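Local coordinates for adhesion G-protein coupled receptor G6 (Danio rerio, PDB 6V55), which is an adhesion G-protein coupled receptor associated with myelination, whose multidomain, calcium-binding extracellular region probably takes part in cell adhesion and in control of signalling, at residues V456-W460 against V471-P475; V115-Q120 against D298-W304. All blocks are in the same frame, centred on the assembly; numbering follows the deposited sequence.

Contacts within and between modules can be compared in this multidomain extracellular region. Interaction 2 (115-120 with 298-304) lies at the passage from the CUB domain to the pentraxin-like domain, joining the linker to a loop 178 residues further along the chain, in the pentraxin-like domain. Interaction 1 (456-460 with 471-475) lies within a small cystine-bearing module further along the chain, close to the CUB calcium site formed by Glu53, Asp61, Asp98, Ser100 and Val101: the side chain of Pro472 is about 8 Å from the ion. The two contacts do not touch; their centres are 50 Å apart and their nearest atoms about 34 Å. Neither supplies a calcium ligand.

Interaction 1. Residues V456-W460 against V471-P475; sequences VHYRW and VPCFP
Two short pieces of chain running nearly antiparallel (170°) can be joined without sharing a sheet, as residues 456-460 and 471-475 illustrate. Strand 459-460 pairs with 452-453 and strand 468-472 with 480-488, so side-chain contacts, a side-chain-to-backbone hydrogen bond and one water join them. The CA atoms of His457 and Phe474 are 6.5 Å apart, those of Tyr458 and Val471 6.7 Å. His457 (chi1 m) adopts a left-handed backbone conformation (phi 68°, psi 16°) and lays its imidazole face-to-face on the ring of Phe474 (chi1 t), with centroids 3.9 Å apart and planes at 6°; His457 CB adds a CH-pi contact. NE2 of His457 bonds to Glu536. A water donates to His457 O at 2.5 Å and to Pro472 O at 3.2 Å. Tyr458, also chi1 m, reaches across so that its OH accepts from Phe474 N at 3.1 Å, while its CD1 meets Val471 CG2 at 3.6 Å. Arg459 contributes its carbonyl, O lying 3.4 Å from Val471 CG1, and its guanidinium pairs with Glu453. Trp460, chi1 m, presents a face of its six-membered ring to Val471 CG2, 3.8 Å from the centroid. Beyond Phe474 a cis peptide precedes Pro475. The contact belongs to what is probably the hormone-receptor-like domain, which carries the disulfides Cys449-Cys485 and Cys473-Cys504. Phe474 also meets Phe99 of the CUB domain edge-to-face and touches Ile527 of helix 517-527. Apolar and aromatic surfaces thus supply most of the contact, while the tyrosine hydroxyl and the water satisfy backbone groups inside it.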
loop_
_atom_site.group_PDB
_atom_site.type_symbol
_atom_site.label_atom_id
_atom_site.label_comp_id
_atom_site.label_asym_id
_atom_site.label_seq_id
_atom_site.Cartn_x
_atom_site.Cartn_y
_atom_site.Cartn_z
ATOM N N VAL A 456 17.344 13.776 2.715
ATOM C CA VAL A 456 15.972 13.941 3.170
ATOM C C VAL A 456 15.089 14.324 1.979
ATOM O O VAL A 456 15.570 14.928 1.002
ATOM C CB VAL A 456 15.939 14.944 4.339
ATOM C CG1 VAL A 456 16.159 16.384 3.874
ATOM C CG2 VAL A 456 14.645 14.825 5.146
ATOM N N HIS A 457 13.862 13.769 1.978
ATOM C CA HIS A 457 12.856 13.758 0.906
ATOM C C HIS A 457 13.261 12.924 -0.307
ATOM O O HIS A 457 12.628 13.032 -1.364
ATOM C CB HIS A 457 12.437 15.160 0.427
ATOM C CG HIS A 457 12.304 16.167 1.524
ATOM N ND1 HIS A 457 11.174 16.266 2.306
ATOM C CD2 HIS A 457 13.173 17.098 1.988
ATOM C CE1 HIS A 457 11.349 17.222 3.200
ATOM N NE2 HIS A 457 12.555 17.740 3.030
ATOM N N TYR A 458 14.256 12.044 -0.198
ATOM C CA TYR A 458 14.571 11.110 -1.289
ATOM C C TYR A 458 14.406 9.710 -0.724
ATOM O O TYR A 458 15.354 9.140 -0.175
ATOM C CB TYR A 458 15.971 11.325 -1.841
ATOM C CG TYR A 458 16.056 12.544 -2.698
ATOM C CD1 TYR A 458 15.942 12.448 -4.079
ATOM C CD2 TYR A 458 16.219 13.806 -2.125
ATOM C CE1 TYR A 458 15.995 13.586 -4.876
ATOM C CE2 TYR A 458 16.269 14.952 -2.909
ATOM C CZ TYR A 458 16.156 14.837 -4.287
ATOM O OH TYR A 458 16.203 15.976 -5.075
ATOM N N ARG A 459 13.209 9.156 -0.849
ATOM C CA ARG A 459 12.868 7.909 -0.184
ATOM C C ARG A 459 12.998 6.756 -1.175
ATOM O O ARG A 459 12.190 6.618 -2.099
ATOM C CB ARG A 459 11.469 7.991 0.408
ATOM C CG ARG A 459 11.392 8.852 1.625
ATOM C CD ARG A 459 10.235 8.427 2.484
ATOM N NE ARG A 459 9.980 9.414 3.527
ATOM C CZ ARG A 459 8.879 9.445 4.278
ATOM N NH1 ARG A 459 7.933 8.528 4.106
ATOM N NH2 ARG A 459 8.728 10.385 5.212
ATOM N N TRP A 460 13.999 5.948 -0.984
ATOM C CA TRP A 460 14.274 4.916 -1.967
ATOM C C TRP A 460 13.635 3.623 -1.504
ATOM O O TRP A 460 13.814 3.253 -0.343
ATOM C CB TRP A 460 15.775 4.727 -2.129
ATOM C CG TRP A 460 16.502 5.993 -2.403
ATOM C CD1 TRP A 460 17.103 6.826 -1.490
ATOM C CD2 TRP A 460 16.700 6.596 -3.683
ATOM N NE1 TRP A 460 17.649 7.920 -2.126
ATOM C CE2 TRP A 460 17.422 7.799 -3.473
ATOM C CE3 TRP A 460 16.314 6.252 -4.988
ATOM C CZ2 TRP A 460 17.782 8.645 -4.514
ATOM C CZ3 TRP A 460 16.682 7.098 -6.031
ATOM C CH2 TRP A 460 17.414 8.282 -5.779
ATOM N N VAL A 471 13.326 8.287 -8.166
ATOM C CA VAL A 471 12.403 9.039 -7.320
ATOM C C VAL A 471 12.324 10.463 -7.880
ATOM O O VAL A 471 13.185 10.872 -8.679
ATOM C CB VAL A 471 12.845 9.033 -5.836
ATOM C CG1 VAL A 471 12.889 7.617 -5.258
ATOM C CG2 VAL A 471 14.137 9.741 -5.693
ATOM N N PRO A 472 11.280 11.228 -7.518
ATOM C CA PRO A 472 11.217 12.625 -7.964
ATOM C C PRO A 472 12.234 13.531 -7.298
ATOM O O PRO A 472 12.582 13.367 -6.124
ATOM C CB PRO A 472 9.800 13.050 -7.570
ATOM C CG PRO A 472 9.340 12.038 -6.601
ATOM C CD PRO A 472 9.930 10.789 -7.117
ATOM N N CYS A 473 12.689 14.517 -8.075
ATOM C CA CYS A 473 13.548 15.560 -7.543
ATOM C C CYS A 473 12.731 16.431 -6.597
ATOM O O CYS A 473 11.646 16.896 -6.956
ATOM C CB CYS A 473 14.134 16.408 -8.677
ATOM S SG CYS A 473 15.432 15.624 -9.656
ATOM N N PHE A 474 13.227 16.610 -5.376
ATOM C CA PHE A 474 12.559 17.475 -4.416
ATOM C C PHE A 474 12.918 18.925 -4.708
ATOM O O PHE A 474 14.098 19.243 -4.815
ATOM C CB PHE A 474 12.971 17.112 -2.989
ATOM C CG PHE A 474 12.280 17.929 -1.944
ATOM C CD1 PHE A 474 10.955 17.666 -1.626
ATOM C CD2 PHE A 474 12.930 18.986 -1.311
ATOM C CE1 PHE A 474 10.296 18.405 -0.656
ATOM C CE2 PHE A 474 12.265 19.756 -0.351
ATOM C CZ PHE A 474 10.946 19.457 -0.026
ATOM N N PRO A 475 11.943 19.838 -4.808
ATOM C CA PRO A 475 10.487 19.659 -4.741
ATOM C C PRO A 475 9.709 19.884 -6.041
ATOM O O PRO A 475 8.478 19.909 -5.986
ATOM C CB PRO A 475 10.073 20.727 -3.749
ATOM C CG PRO A 475 10.985 21.863 -4.122
ATOM C CD PRO A 475 12.299 21.251 -4.602
HETATM O O HOH W 1 11.811 11.869 -3.411
#

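Interaction 2. Residues V115-Q120 against D298-W304; sequences VTLRNQ and DWDHSYW
Residues 115-120 and 298-304 each fold into a brief 3-10 turn. In the first, Gln120 N bonds to Leu117 O at 3.0 Å; in the second, Tyr303 N bonds to Asp300 O at 3.1 Å, after an inverse gamma turn centred on Trp299. The nearest CA pair is Leu117 and Asp300, 5.0 Å apart. Leu117 (chi1 t, chi2 p) inserts between the Trp299 and His301 rings: its CG sits 3.5 Å above the centroid of the Trp299 five-membered ring, its CD1 lies 4.0 Å from the His301 ring centroid, over its face, and its CD2 meets Trp304 CD1 at 3.6 Å. Arg118 NH2 forms a salt bridge with Asp298 OD2 at 2.7 Å and a weak bond to Asp298 OD1 at 3.0 Å, which also accepts from Gly294 N. Trp299 NE1 gives a weak bond to Gln120 O at 3.5 Å and lies 2.8 Å from Leu117 O; Trp304 NE1 donates to Asp298 O at 3.0 Å. Asp300 OD1 accepts from Ser302 OG at 3.0 Å. The contact places the linker between strand 105-114 of the CUB domain and strand 122-123 of the pentraxin-like sheet beside strand 268-276, where the Tyr271 hydroxyl bonds to Arg118 O.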
loop_
_atom_site.group_PDB
_atom_site.type_symbol
_atom_site.label_atom_id
_atom_site.label_comp_id
_atom_site.label_asym_id
_atom_site.label_seq_id
_atom_site.Cartn_x
_atom_site.Cartn_y
_atom_site.Cartn_z
ATOM N N VAL A 115 -9.013 -22.680 1.179
ATOM C CA VAL A 115 -8.577 -23.367 -0.030
ATOM C C VAL A 115 -9.627 -24.426 -0.364
ATOM O O VAL A 115 -10.189 -25.069 0.539
ATOM C CB VAL A 115 -7.157 -23.940 0.170
ATOM C CG1 VAL A 115 -7.047 -24.686 1.471
ATOM C CG2 VAL A 115 -6.717 -24.857 -0.968
ATOM N N THR A 116 -10.005 -24.492 -1.649
ATOM C CA THR A 116 -10.977 -25.451 -2.160
ATOM C C THR A 116 -10.554 -26.901 -1.874
ATOM O O THR A 116 -9.367 -27.230 -1.696
ATOM C CB THR A 116 -11.170 -25.288 -3.676
ATOM O OG1 THR A 116 -9.955 -25.626 -4.364
ATOM C CG2 THR A 116 -11.547 -23.882 -4.044
ATOM N N LEU A 117 -11.570 -27.764 -1.792
ATOM C CA LEU A 117 -11.337 -29.186 -1.625
ATOM C C LEU A 117 -10.664 -29.811 -2.838
ATOM O O LEU A 117 -9.923 -30.786 -2.673
ATOM C CB LEU A 117 -12.657 -29.882 -1.324
ATOM C CG LEU A 117 -12.621 -31.167 -0.493
ATOM C CD1 LEU A 117 -11.548 -31.128 0.592
ATOM C CD2 LEU A 117 -13.989 -31.521 0.131
ATOM N N ARG A 118 -10.828 -29.223 -4.030
ATOM C CA ARG A 118 -10.186 -29.727 -5.239
ATOM C C ARG A 118 -8.709 -29.356 -5.364
ATOM O O ARG A 118 -8.091 -29.691 -6.382
ATOM C CB ARG A 118 -10.945 -29.237 -6.466
ATOM C CG ARG A 118 -12.153 -30.083 -6.783
ATOM C CD ARG A 118 -12.722 -29.695 -8.122
ATOM N NE ARG A 118 -14.112 -29.282 -7.986
ATOM C CZ ARG A 118 -15.152 -30.097 -8.116
ATOM N NH1 ARG A 118 -14.973 -31.383 -8.397
ATOM N NH2 ARG A 118 -16.375 -29.615 -7.968
ATOM N N ASN A 119 -8.141 -28.657 -4.384
ATOM C CA ASN A 119 -6.701 -28.508 -4.239
ATOM C C ASN A 119 -6.175 -29.357 -3.101
ATOM O O ASN A 119 -5.081 -29.092 -2.600
ATOM C CB ASN A 119 -6.323 -27.040 -3.997
ATOM C CG ASN A 119 -6.364 -26.212 -5.265
ATOM O OD1 ASN A 119 -5.705 -26.547 -6.266
ATOM N ND2 ASN A 119 -7.151 -25.132 -5.244
ATOM N N GLN A 120 -6.948 -30.333 -2.637
ATOM C CA GLN A 120 -6.566 -31.134 -1.481
ATOM C C GLN A 120 -6.841 -32.614 -1.730
ATOM O O GLN A 120 -7.833 -32.980 -2.361
ATOM C CB GLN A 120 -7.316 -30.673 -0.208
ATOM C CG GLN A 120 -6.938 -29.292 0.304
ATOM C CD GLN A 120 -7.930 -28.758 1.288
ATOM O OE1 GLN A 120 -9.132 -28.831 1.055
ATOM N NE2 GLN A 120 -7.441 -28.198 2.395
ATOM N N ASP A 298 -20.534 -33.318 -3.936
ATOM C CA ASP A 298 -19.436 -32.761 -4.715
ATOM C C ASP A 298 -18.223 -32.573 -3.811
ATOM O O ASP A 298 -18.350 -32.475 -2.585
ATOM C CB ASP A 298 -19.851 -31.426 -5.359
ATOM C CG ASP A 298 -18.868 -30.938 -6.406
ATOM O OD1 ASP A 298 -18.374 -31.753 -7.209
ATOM O OD2 ASP A 298 -18.578 -29.722 -6.415
ATOM N N TRP A 299 -17.042 -32.555 -4.427
ATOM C CA TRP A 299 -15.785 -32.329 -3.728
ATOM C C TRP A 299 -15.599 -30.848 -3.471
ATOM O O TRP A 299 -14.990 -30.118 -4.262
ATOM C CB TRP A 299 -14.618 -32.882 -4.532
ATOM C CG TRP A 299 -13.376 -33.179 -3.740
ATOM C CD1 TRP A 299 -12.140 -32.652 -3.964
ATOM C CD2 TRP A 299 -13.205 -34.162 -2.695
ATOM N NE1 TRP A 299 -11.227 -33.197 -3.097
ATOM C CE2 TRP A 299 -11.852 -34.124 -2.308
ATOM C CE3 TRP A 299 -14.072 -35.033 -2.022
ATOM C CZ2 TRP A 299 -11.344 -34.917 -1.283
ATOM C CZ3 TRP A 299 -13.558 -35.839 -1.005
ATOM C CH2 TRP A 299 -12.207 -35.766 -0.646
ATOM N N ASP A 300 -16.108 -30.425 -2.330
ATOM C CA ASP A 300 -16.366 -29.039 -2.010
ATOM C C ASP A 300 -16.688 -29.063 -0.530
ATOM O O ASP A 300 -17.412 -29.957 -0.077
ATOM C CB ASP A 300 -17.526 -28.493 -2.848
ATOM C CG ASP A 300 -17.649 -26.997 -2.783
ATOM O OD1 ASP A 300 -17.989 -26.459 -1.697
ATOM O OD2 ASP A 300 -17.418 -26.362 -3.835
ATOM N N HIS A 301 -16.125 -28.104 0.212
ATOM C CA HIS A 301 -16.094 -28.186 1.666
ATOM C C HIS A 301 -17.469 -28.082 2.306
ATOM O O HIS A 301 -17.672 -28.672 3.374
ATOM C CB HIS A 301 -15.215 -27.088 2.225
ATOM C CG HIS A 301 -13.760 -27.362 2.093
ATOM N ND1 HIS A 301 -13.077 -28.172 2.976
ATOM C CD2 HIS A 301 -12.848 -26.918 1.195
ATOM C CE1 HIS A 301 -11.805 -28.222 2.622
ATOM N NE2 HIS A 301 -11.640 -27.471 1.544
ATOM N N SER A 302 -18.426 -27.418 1.637
ATOM C CA SER A 302 -19.793 -27.314 2.142
ATOM C C SER A 302 -20.534 -28.659 2.177
ATOM O O SER A 302 -21.535 -28.773 2.898
ATOM C CB SER A 302 -20.583 -26.314 1.288
ATOM O OG SER A 302 -20.515 -26.636 -0.096
ATOM N N TYR A 303 -20.053 -29.677 1.438
ATOM C CA TYR A 303 -20.657 -31.008 1.374
ATOM C C TYR A 303 -20.114 -31.992 2.414
ATOM O O TYR A 303 -20.701 -33.067 2.575
ATOM C CB TYR A 303 -20.435 -31.623 -0.017
ATOM C CG TYR A 303 -21.189 -30.987 -1.177
ATOM C CD1 TYR A 303 -20.707 -29.854 -1.816
ATOM C CD2 TYR A 303 -22.365 -31.553 -1.663
ATOM C CE1 TYR A 303 -21.388 -29.281 -2.893
ATOM C CE2 TYR A 303 -23.060 -30.987 -2.737
ATOM C CZ TYR A 303 -22.558 -29.857 -3.344
ATOM O OH TYR A 303 -23.237 -29.324 -4.410
ATOM N N TRP A 304 -19.017 -31.664 3.114
ATOM C CA TRP A 304 -18.256 -32.637 3.899
ATOM C C TRP A 304 -17.934 -32.112 5.297
ATOM O O TRP A 304 -17.925 -30.905 5.549
ATOM C CB TRP A 304 -16.924 -32.999 3.208
ATOM C CG TRP A 304 -17.052 -33.697 1.883
ATOM C CD1 TRP A 304 -17.150 -33.118 0.642
ATOM C CD2 TRP A 304 -17.089 -35.109 1.666
ATOM N NE1 TRP A 304 -17.256 -34.089 -0.334
ATOM C CE2 TRP A 304 -17.215 -35.319 0.271
ATOM C CE3 TRP A 304 -17.030 -36.216 2.516
ATOM C CZ2 TRP A 304 -17.275 -36.592 -0.287
ATOM C CZ3 TRP A 304 -17.104 -37.480 1.965
ATOM C CH2 TRP A 304 -17.230 -37.659 0.574
#